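Local coordinates for periplasmic beta-glucosidase (Pseudomonas aeruginosa, PDB 6R5T), which probably hydrolyses terminal, non-reducing beta-D-glucosyl residues from beta-glucosides, releasing beta-D-glucose, as a periplasmic enzyme of glycoside hydrolase family 3, at residues R69-A77 with L318-F327; G362-L373 with E528-W539. The protein carries 1 engineered substitution. All coordinates share one frame; numbering follows the deposited sequence.

Contact 1. Residues R69-A77 with L318-F327; sequences RLKIPLFHA and LAAKYDLGLF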
# COMPACT_ATOMS: atom_id res chain seq x y z
N ARG A 69 37.68 26.02 26.27
CA ARG A 69 39.09 26.26 25.85
C ARG A 69 39.13 26.92 24.48
O ARG A 69 39.80 27.95 24.32
CB ARG A 69 39.85 24.96 25.90
CG ARG A 69 41.33 25.14 25.63
CD ARG A 69 42.03 23.81 25.57
NE ARG A 69 41.87 23.14 24.27
CZ ARG A 69 42.71 23.24 23.24
NH1 ARG A 69 43.72 24.11 23.28
NH2 ARG A 69 42.48 22.53 22.15
N LEU A 70 38.43 26.35 23.48
CA LEU A 70 38.50 26.88 22.09
C LEU A 70 37.40 27.88 21.73
O LEU A 70 37.56 28.54 20.69
CB LEU A 70 38.51 25.70 21.11
CG LEU A 70 39.77 24.84 21.15
CD1 LEU A 70 39.64 23.63 20.23
CD2 LEU A 70 40.99 25.66 20.77
N LYS A 71 36.36 28.00 22.53
CA LYS A 71 35.29 29.00 22.35
C LYS A 71 34.62 28.81 20.98
O LYS A 71 34.32 29.79 20.33
CB LYS A 71 35.86 30.42 22.53
CG LYS A 71 36.55 30.55 23.90
CD LYS A 71 37.35 31.78 24.14
CE LYS A 71 38.02 31.75 25.50
NZ LYS A 71 39.08 30.72 25.55
N ILE A 72 34.42 27.56 20.57
CA ILE A 72 33.74 27.29 19.26
C ILE A 72 32.26 27.61 19.48
O ILE A 72 31.63 27.03 20.36
CB ILE A 72 33.97 25.84 18.81
CG1 ILE A 72 35.46 25.56 18.54
CG2 ILE A 72 33.12 25.55 17.58
CD1 ILE A 72 35.77 24.14 18.29
N PRO A 73 31.68 28.51 18.66
CA PRO A 73 30.29 28.91 18.86
C PRO A 73 29.30 27.77 18.54
O PRO A 73 29.63 26.87 17.75
CB PRO A 73 30.05 30.01 17.86
CG PRO A 73 31.01 29.71 16.78
CD PRO A 73 32.26 29.19 17.50
N LEU A 74 28.18 27.83 19.22
CA LEU A 74 27.04 26.92 18.92
C LEU A 74 26.37 27.43 17.66
O LEU A 74 26.43 28.63 17.37
CB LEU A 74 26.05 26.98 20.08
CG LEU A 74 26.61 26.50 21.40
CD1 LEU A 74 25.74 27.00 22.53
CD2 LEU A 74 26.73 24.99 21.43
N PHE A 75 25.65 26.52 17.00
CA PHE A 75 24.49 26.96 16.21
C PHE A 75 23.20 26.51 16.91
O PHE A 75 23.19 25.56 17.70
CB PHE A 75 24.58 26.56 14.74
CG PHE A 75 24.35 25.11 14.42
CD1 PHE A 75 23.08 24.56 14.42
CD2 PHE A 75 25.39 24.29 14.02
CE1 PHE A 75 22.88 23.23 14.07
CE2 PHE A 75 25.21 22.96 13.69
CZ PHE A 75 23.94 22.43 13.71
N HIS A 76 22.12 27.21 16.58
CA HIS A 76 20.78 27.00 17.19
C HIS A 76 19.79 26.70 16.08
O HIS A 76 19.70 27.49 15.12
CB HIS A 76 20.34 28.23 18.01
CG HIS A 76 21.05 28.32 19.31
ND1 HIS A 76 22.33 28.84 19.39
CD2 HIS A 76 20.69 27.95 20.57
CE1 HIS A 76 22.71 28.74 20.66
NE2 HIS A 76 21.74 28.23 21.39
N ALA A 77 19.07 25.60 16.24
CA ALA A 77 18.10 25.14 15.23
C ALA A 77 16.70 25.07 15.81
O ALA A 77 16.51 24.93 17.03
CB ALA A 77 18.57 23.83 14.66
N LEU A 318 31.96 22.12 11.66
CA LEU A 318 32.72 23.38 11.68
C LEU A 318 32.45 24.15 10.39
O LEU A 318 32.31 25.38 10.45
CB LEU A 318 34.22 23.06 11.85
CG LEU A 318 34.61 22.42 13.18
CD1 LEU A 318 36.11 22.18 13.18
CD2 LEU A 318 34.18 23.24 14.38
N ALA A 319 32.33 23.45 9.29
CA ALA A 319 32.10 24.12 8.00
C ALA A 319 30.71 24.76 8.00
O ALA A 319 30.55 25.83 7.45
CB ALA A 319 32.25 23.16 6.87
N ALA A 320 29.70 24.14 8.61
CA ALA A 320 28.37 24.76 8.70
C ALA A 320 28.44 26.04 9.53
O ALA A 320 27.86 27.07 9.15
CB ALA A 320 27.38 23.80 9.29
N LYS A 321 29.15 26.00 10.65
CA LYS A 321 29.27 27.20 11.50
C LYS A 321 30.02 28.30 10.75
O LYS A 321 29.66 29.47 10.93
CB LYS A 321 30.00 26.78 12.76
CG LYS A 321 29.17 25.85 13.63
CD LYS A 321 29.86 25.39 14.90
CE LYS A 321 28.93 24.57 15.76
NZ LYS A 321 29.49 24.24 17.08
N TYR A 322 31.02 27.92 9.97
CA TYR A 322 31.84 28.88 9.19
C TYR A 322 30.90 29.62 8.20
O TYR A 322 30.82 30.84 8.18
CB TYR A 322 32.99 28.13 8.53
CG TYR A 322 33.93 29.01 7.73
CD1 TYR A 322 33.59 29.44 6.46
CD2 TYR A 322 35.15 29.40 8.26
CE1 TYR A 322 34.46 30.21 5.70
CE2 TYR A 322 36.00 30.20 7.54
CZ TYR A 322 35.67 30.60 6.26
OH TYR A 322 36.55 31.36 5.54
N ASP A 323 30.10 28.83 7.45
CA ASP A 323 29.20 29.39 6.42
C ASP A 323 28.14 30.28 7.07
O ASP A 323 27.75 31.28 6.42
CB ASP A 323 28.57 28.30 5.57
CG ASP A 323 29.54 27.62 4.65
OD1 ASP A 323 30.73 28.12 4.48
OD2 ASP A 323 29.16 26.52 4.13
N LEU A 324 27.70 29.96 8.29
CA LEU A 324 26.69 30.74 9.02
C LEU A 324 27.26 32.06 9.59
O LEU A 324 26.51 32.86 10.12
CB LEU A 324 26.11 29.86 10.11
CG LEU A 324 25.05 28.90 9.57
CD1 LEU A 324 24.75 27.83 10.57
CD2 LEU A 324 23.80 29.68 9.23
N GLY A 325 28.57 32.24 9.49
CA GLY A 325 29.24 33.47 9.93
C GLY A 325 29.61 33.44 11.39
O GLY A 325 29.96 34.50 11.95
N LEU A 326 29.46 32.30 12.06
CA LEU A 326 29.53 32.24 13.53
C LEU A 326 30.98 32.34 14.02
O LEU A 326 31.16 32.72 15.16
CB LEU A 326 28.80 31.00 14.05
CG LEU A 326 27.29 31.03 13.79
CD1 LEU A 326 26.70 29.64 14.03
CD2 LEU A 326 26.57 32.04 14.68
N PHE A 327 31.95 32.00 13.20
CA PHE A 327 33.37 32.21 13.61
C PHE A 327 33.72 33.70 13.47
O PHE A 327 34.57 34.17 14.22
CB PHE A 327 34.34 31.36 12.83
CG PHE A 327 34.30 29.91 13.22
CD1 PHE A 327 34.78 29.53 14.46
CD2 PHE A 327 33.73 28.96 12.40
CE1 PHE A 327 34.75 28.21 14.87
CE2 PHE A 327 33.74 27.64 12.79
CZ PHE A 327 34.19 27.26 14.03
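Lys321 reaches from helix 307-323 to Pro73, on the chain leading into strand 75-78. Its NZ donates to Pro73 O at 2.7 Å, tilted 18° from the carbonyl plane. Beyond CG the chain is fully extended, and this length carries the buried ammonium from the helix to that carbonyl. Gln22 OE1 and Gly47 O also accept from NZ, so three oxygens hold the charge. The methylene part of Lys321 crosses the Phe75 side chain at about a right angle, with Lys321 CE 4.0 Å from Phe75 CD2. The Pro73 ring crosses Phe327 at about a right angle, with Pro73 CD 3.8 Å from Phe327 CE1. It lies aslant to Leu326, with Pro73 CG 3.7 Å from Leu326 CB. Ile72 runs alongside Phe327, pointing the same way. Ile72 CG2, anti to its own N, touches both Phe327 CZ and Leu318 CD2. Leu326 CD1 fits beside Phe75 CB at 3.8 Å. Gly325, with positive phi, forms a Schellman motif after the last helical turn: Leu326 N bonds Lys321 O, and Gly325 N bonds Tyr322 O. An outer helix packed against the entry to a strand of the parallel sheet is characteristic of a TIM-barrel-like domain.

Contact 2. Residues G362-L373 with E528-W539; sequences GLVLLKNRDGLL and EQENADAILETW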
# COMPACT_ATOMS: atom_id res chain seq x y z
N GLY A 362 -3.65 29.71 -1.39
CA GLY A 362 -3.68 28.25 -1.16
C GLY A 362 -5.11 27.71 -1.09
O GLY A 362 -5.29 26.46 -1.13
N LEU A 363 -6.10 28.58 -0.94
CA LEU A 363 -7.48 28.10 -0.71
C LEU A 363 -8.05 27.52 -2.01
O LEU A 363 -7.83 28.12 -3.10
CB LEU A 363 -8.36 29.26 -0.23
CG LEU A 363 -7.83 29.96 1.02
CD1 LEU A 363 -8.78 31.09 1.38
CD2 LEU A 363 -7.61 29.04 2.19
N VAL A 364 -8.69 26.35 -1.91
CA VAL A 364 -9.13 25.62 -3.12
C VAL A 364 -10.64 25.55 -3.11
O VAL A 364 -11.25 24.95 -2.19
CB VAL A 364 -8.49 24.21 -3.24
CG1 VAL A 364 -8.95 23.55 -4.52
CG2 VAL A 364 -6.99 24.24 -3.19
N LEU A 365 -11.26 26.11 -4.14
CA LEU A 365 -12.72 25.97 -4.28
C LEU A 365 -13.00 24.62 -4.90
O LEU A 365 -12.60 24.35 -6.06
CB LEU A 365 -13.24 27.13 -5.14
CG LEU A 365 -14.75 27.15 -5.31
CD1 LEU A 365 -15.47 27.33 -3.98
CD2 LEU A 365 -15.14 28.28 -6.26
N LEU A 366 -13.67 23.74 -4.19
CA LEU A 366 -13.96 22.38 -4.67
C LEU A 366 -15.36 22.27 -5.28
O LEU A 366 -15.56 21.36 -6.08
CB LEU A 366 -13.79 21.40 -3.52
CG LEU A 366 -12.35 21.20 -3.02
CD1 LEU A 366 -12.31 20.26 -1.87
CD2 LEU A 366 -11.49 20.67 -4.14
N LYS A 367 -16.30 23.11 -4.86
CA LYS A 367 -17.70 23.04 -5.35
C LYS A 367 -18.34 24.40 -5.12
O LYS A 367 -18.06 25.03 -4.13
CB LYS A 367 -18.51 21.98 -4.62
CG LYS A 367 -19.94 21.81 -5.14
CD LYS A 367 -20.76 20.77 -4.43
CE LYS A 367 -22.14 20.67 -5.07
NZ LYS A 367 -23.02 19.71 -4.39
N ASN A 368 -19.18 24.84 -6.06
CA ASN A 368 -19.88 26.11 -5.92
C ASN A 368 -21.14 26.04 -6.78
O ASN A 368 -21.09 26.49 -7.91
CB ASN A 368 -19.04 27.29 -6.34
CG ASN A 368 -19.65 28.63 -5.96
OD1 ASN A 368 -20.48 28.71 -5.05
ND2 ASN A 368 -19.24 29.67 -6.64
N ARG A 369 -22.23 25.55 -6.21
CA ARG A 369 -23.51 25.33 -6.95
C ARG A 369 -24.18 26.69 -7.17
O ARG A 369 -24.42 27.42 -6.18
CB ARG A 369 -24.39 24.36 -6.15
CG ARG A 369 -25.73 23.99 -6.81
CD ARG A 369 -26.71 23.26 -5.90
NE ARG A 369 -27.59 24.23 -5.24
CZ ARG A 369 -28.52 24.00 -4.32
NH1 ARG A 369 -28.77 22.78 -3.87
NH2 ARG A 369 -29.21 25.03 -3.84
N ASP A 370 -24.49 26.97 -8.44
CA ASP A 370 -25.39 28.07 -8.87
C ASP A 370 -24.85 29.40 -8.31
O ASP A 370 -25.62 30.27 -7.97
CB ASP A 370 -26.82 27.74 -8.45
CG ASP A 370 -27.43 26.54 -9.21
OD1 ASP A 370 -26.98 26.21 -10.35
OD2 ASP A 370 -28.35 25.90 -8.66
N GLY A 371 -23.53 29.56 -8.24
CA GLY A 371 -22.94 30.86 -7.86
C GLY A 371 -23.29 31.28 -6.44
O GLY A 371 -23.34 32.49 -6.19
N LEU A 372 -23.46 30.35 -5.50
CA LEU A 372 -23.69 30.72 -4.08
C LEU A 372 -22.53 31.59 -3.57
O LEU A 372 -22.79 32.65 -2.94
CB LEU A 372 -23.84 29.47 -3.24
CG LEU A 372 -24.03 29.69 -1.74
CD1 LEU A 372 -25.22 30.62 -1.47
CD2 LEU A 372 -24.15 28.36 -1.05
N LEU A 373 -21.29 31.19 -3.83
CA LEU A 373 -20.13 32.02 -3.51
C LEU A 373 -19.82 32.85 -4.74
O LEU A 373 -19.94 32.38 -5.88
CB LEU A 373 -18.92 31.17 -3.10
CG LEU A 373 -19.11 30.32 -1.85
CD1 LEU A 373 -17.83 29.55 -1.58
CD2 LEU A 373 -19.51 31.18 -0.66
N GLU A 528 -20.31 15.07 0.87
CA GLU A 528 -20.19 16.54 0.83
C GLU A 528 -20.30 17.05 -0.62
O GLU A 528 -21.01 18.04 -0.89
CB GLU A 528 -18.89 16.97 1.50
CG GLU A 528 -18.83 16.65 2.98
CD GLU A 528 -18.54 15.20 3.37
OE1 GLU A 528 -18.26 14.32 2.49
OE2 GLU A 528 -18.64 14.87 4.58
N GLN A 529 -19.61 16.40 -1.54
CA GLN A 529 -19.65 16.84 -2.95
C GLN A 529 -21.10 16.70 -3.50
O GLN A 529 -21.48 17.47 -4.39
CB GLN A 529 -18.62 16.05 -3.76
CG GLN A 529 -18.65 16.34 -5.26
CD GLN A 529 -18.36 17.77 -5.65
OE1 GLN A 529 -17.70 18.51 -4.94
NE2 GLN A 529 -18.92 18.18 -6.79
N GLU A 530 -21.86 15.73 -3.02
CA GLU A 530 -23.26 15.54 -3.49
C GLU A 530 -24.19 16.57 -2.83
O GLU A 530 -25.13 17.07 -3.51
CB GLU A 530 -23.67 14.12 -3.20
CG GLU A 530 -25.02 13.74 -3.77
CD GLU A 530 -25.19 14.01 -5.26
OE1 GLU A 530 -26.32 14.40 -5.63
OE2 GLU A 530 -24.23 13.81 -6.05
N ASN A 531 -23.96 16.92 -1.57
CA ASN A 531 -25.00 17.61 -0.77
C ASN A 531 -24.65 19.06 -0.43
O ASN A 531 -25.57 19.87 -0.19
CB ASN A 531 -25.26 16.82 0.51
CG ASN A 531 -25.99 15.54 0.21
OD1 ASN A 531 -27.20 15.60 0.03
ND2 ASN A 531 -25.31 14.41 0.08
N ALA A 532 -23.38 19.39 -0.19
CA ALA A 532 -23.07 20.78 0.19
C ALA A 532 -23.38 21.69 -0.99
O ALA A 532 -23.27 21.25 -2.14
CB ALA A 532 -21.64 20.97 0.60
N ASP A 533 -23.70 22.94 -0.74
CA ASP A 533 -23.91 23.86 -1.88
C ASP A 533 -22.58 24.46 -2.32
O ASP A 533 -22.44 24.77 -3.47
CB ASP A 533 -24.92 24.94 -1.52
CG ASP A 533 -26.27 24.28 -1.23
OD1 ASP A 533 -26.77 23.55 -2.11
OD2 ASP A 533 -26.74 24.36 -0.08
N ALA A 534 -21.61 24.64 -1.41
CA ALA A 534 -20.27 25.08 -1.83
C ALA A 534 -19.27 24.46 -0.87
O ALA A 534 -19.64 24.17 0.29
CB ALA A 534 -20.10 26.57 -1.87
N ILE A 535 -18.05 24.24 -1.33
CA ILE A 535 -16.99 23.61 -0.49
C ILE A 535 -15.69 24.35 -0.76
O ILE A 535 -15.29 24.43 -1.91
CB ILE A 535 -16.79 22.13 -0.83
CG1 ILE A 535 -18.05 21.30 -0.67
CG2 ILE A 535 -15.66 21.53 0.02
CD1 ILE A 535 -17.94 19.90 -1.16
N LEU A 536 -15.08 24.88 0.29
CA LEU A 536 -13.80 25.60 0.21
C LEU A 536 -12.81 24.83 1.08
O LEU A 536 -13.00 24.69 2.27
CB LEU A 536 -13.94 27.04 0.69
CG LEU A 536 -12.71 27.91 0.58
CD1 LEU A 536 -12.33 28.10 -0.92
CD2 LEU A 536 -12.89 29.24 1.32
N GLU A 537 -11.76 24.32 0.44
CA GLU A 537 -10.64 23.65 1.13
C GLU A 537 -9.69 24.72 1.66
O GLU A 537 -9.14 25.47 0.83
CB GLU A 537 -9.98 22.70 0.14
CG GLU A 537 -8.66 22.14 0.63
CD GLU A 537 -8.86 21.23 1.81
OE1 GLU A 537 -9.03 20.01 1.58
OE2 GLU A 537 -8.88 21.73 2.97
N THR A 538 -9.48 24.79 2.98
CA THR A 538 -8.62 25.83 3.56
C THR A 538 -7.42 25.21 4.28
O THR A 538 -6.61 25.97 4.88
CB THR A 538 -9.39 26.74 4.53
OG1 THR A 538 -9.60 26.11 5.80
CG2 THR A 538 -10.70 27.16 3.92
N TRP A 539 -7.26 23.89 4.23
CA TRP A 539 -6.07 23.25 4.83
C TRP A 539 -6.00 23.65 6.30
O TRP A 539 -7.03 23.63 6.97
CB TRP A 539 -4.82 23.62 4.06
CG TRP A 539 -4.94 23.51 2.58
CD1 TRP A 539 -5.00 24.54 1.70
CD2 TRP A 539 -4.99 22.30 1.82
NE1 TRP A 539 -5.08 24.06 0.43
CE2 TRP A 539 -5.05 22.69 0.47
CE3 TRP A 539 -5.02 20.93 2.14
CZ2 TRP A 539 -5.14 21.76 -0.56
CZ3 TRP A 539 -5.11 20.02 1.11
CH2 TRP A 539 -5.16 20.43 -0.22
O HOH W 1 -17.60 20.54 -7.81
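Lys367 NZ is gripped by two backbone carbonyls at the end of helix 526-531. Gln529 O and Ala532 O each accept from Lys367 NZ at 2.7 Å. The ammonium approaches Ala532 O nearly along its C=O axis, but stands 46° out of the plane of the backbone carbonyl at Gln529 O. All four side-chain torsions of Lys367 are near 180°, and the straight chain passes Gln529 obliquely. Tyr608 OH bonds Gln529 OE1 from outside. Across the contact, a water accepts from Gln529 NE2 and donates to Leu366 O, which Tyr612 OH also bonds.

Strands 364-368 and 534-537 run antiparallel. Val364 and Glu537 form a hydrogen-bonded pair. A classic beta bulge follows, where Leu366 and Lys367 both face Ile535. Leu366 N donates to Ile535 O at 2.9 Å, while the bond from Lys367 N to the same oxygen is weak. Leu366 CB and Lys367 CB both pack on Ile535.

At one end, Trp539 NE1 donates to Gly362 O at 2.9 Å. The oxygen lies in the indole plane, and Glu537 CG covers one ring face. Val364 CG2 touches Trp539 CZ2. At the other end, Arg369 N bonds Asp533 O at 2.9 Å. Leu372 CD2 packs on Asp533 CB at 3.5 Å. Asn368 ND2 donates to Leu373 O, and Leu373 N to Asn368 OD1. Leu373 CD1 packs on Ala534 CB.

Strand 364-368 is thus tied to strand 534-537 by backbone bonds and to the helix end by Lys367; Leu365 also bonds Leu614 through the backbone. The ammonium of Lys367 sits at the carbonyl end of the short helix 526-531, whose partial negative charge would probably favour it.

How the contacts relate
The two contacts lie on opposite sides of the chain's centre. Their centres are about 50 Å apart, and their nearest atoms are about 25 Å apart, so they do not touch. They come in series along the chain: contact 1 closes at Phe327 before contact 2 opens at Gly362. Contact 1 belongs to the parallel sheet and outer helices of the N-terminal domain. Contact 2 belongs to the mixed sheet of the C-terminal domain that includes strands 364-368 and 534-537. They share no sheet or helix, and neither lies at an annotated site. Each contact ties together distant parts of one domain, and neither joins the two domains to each other.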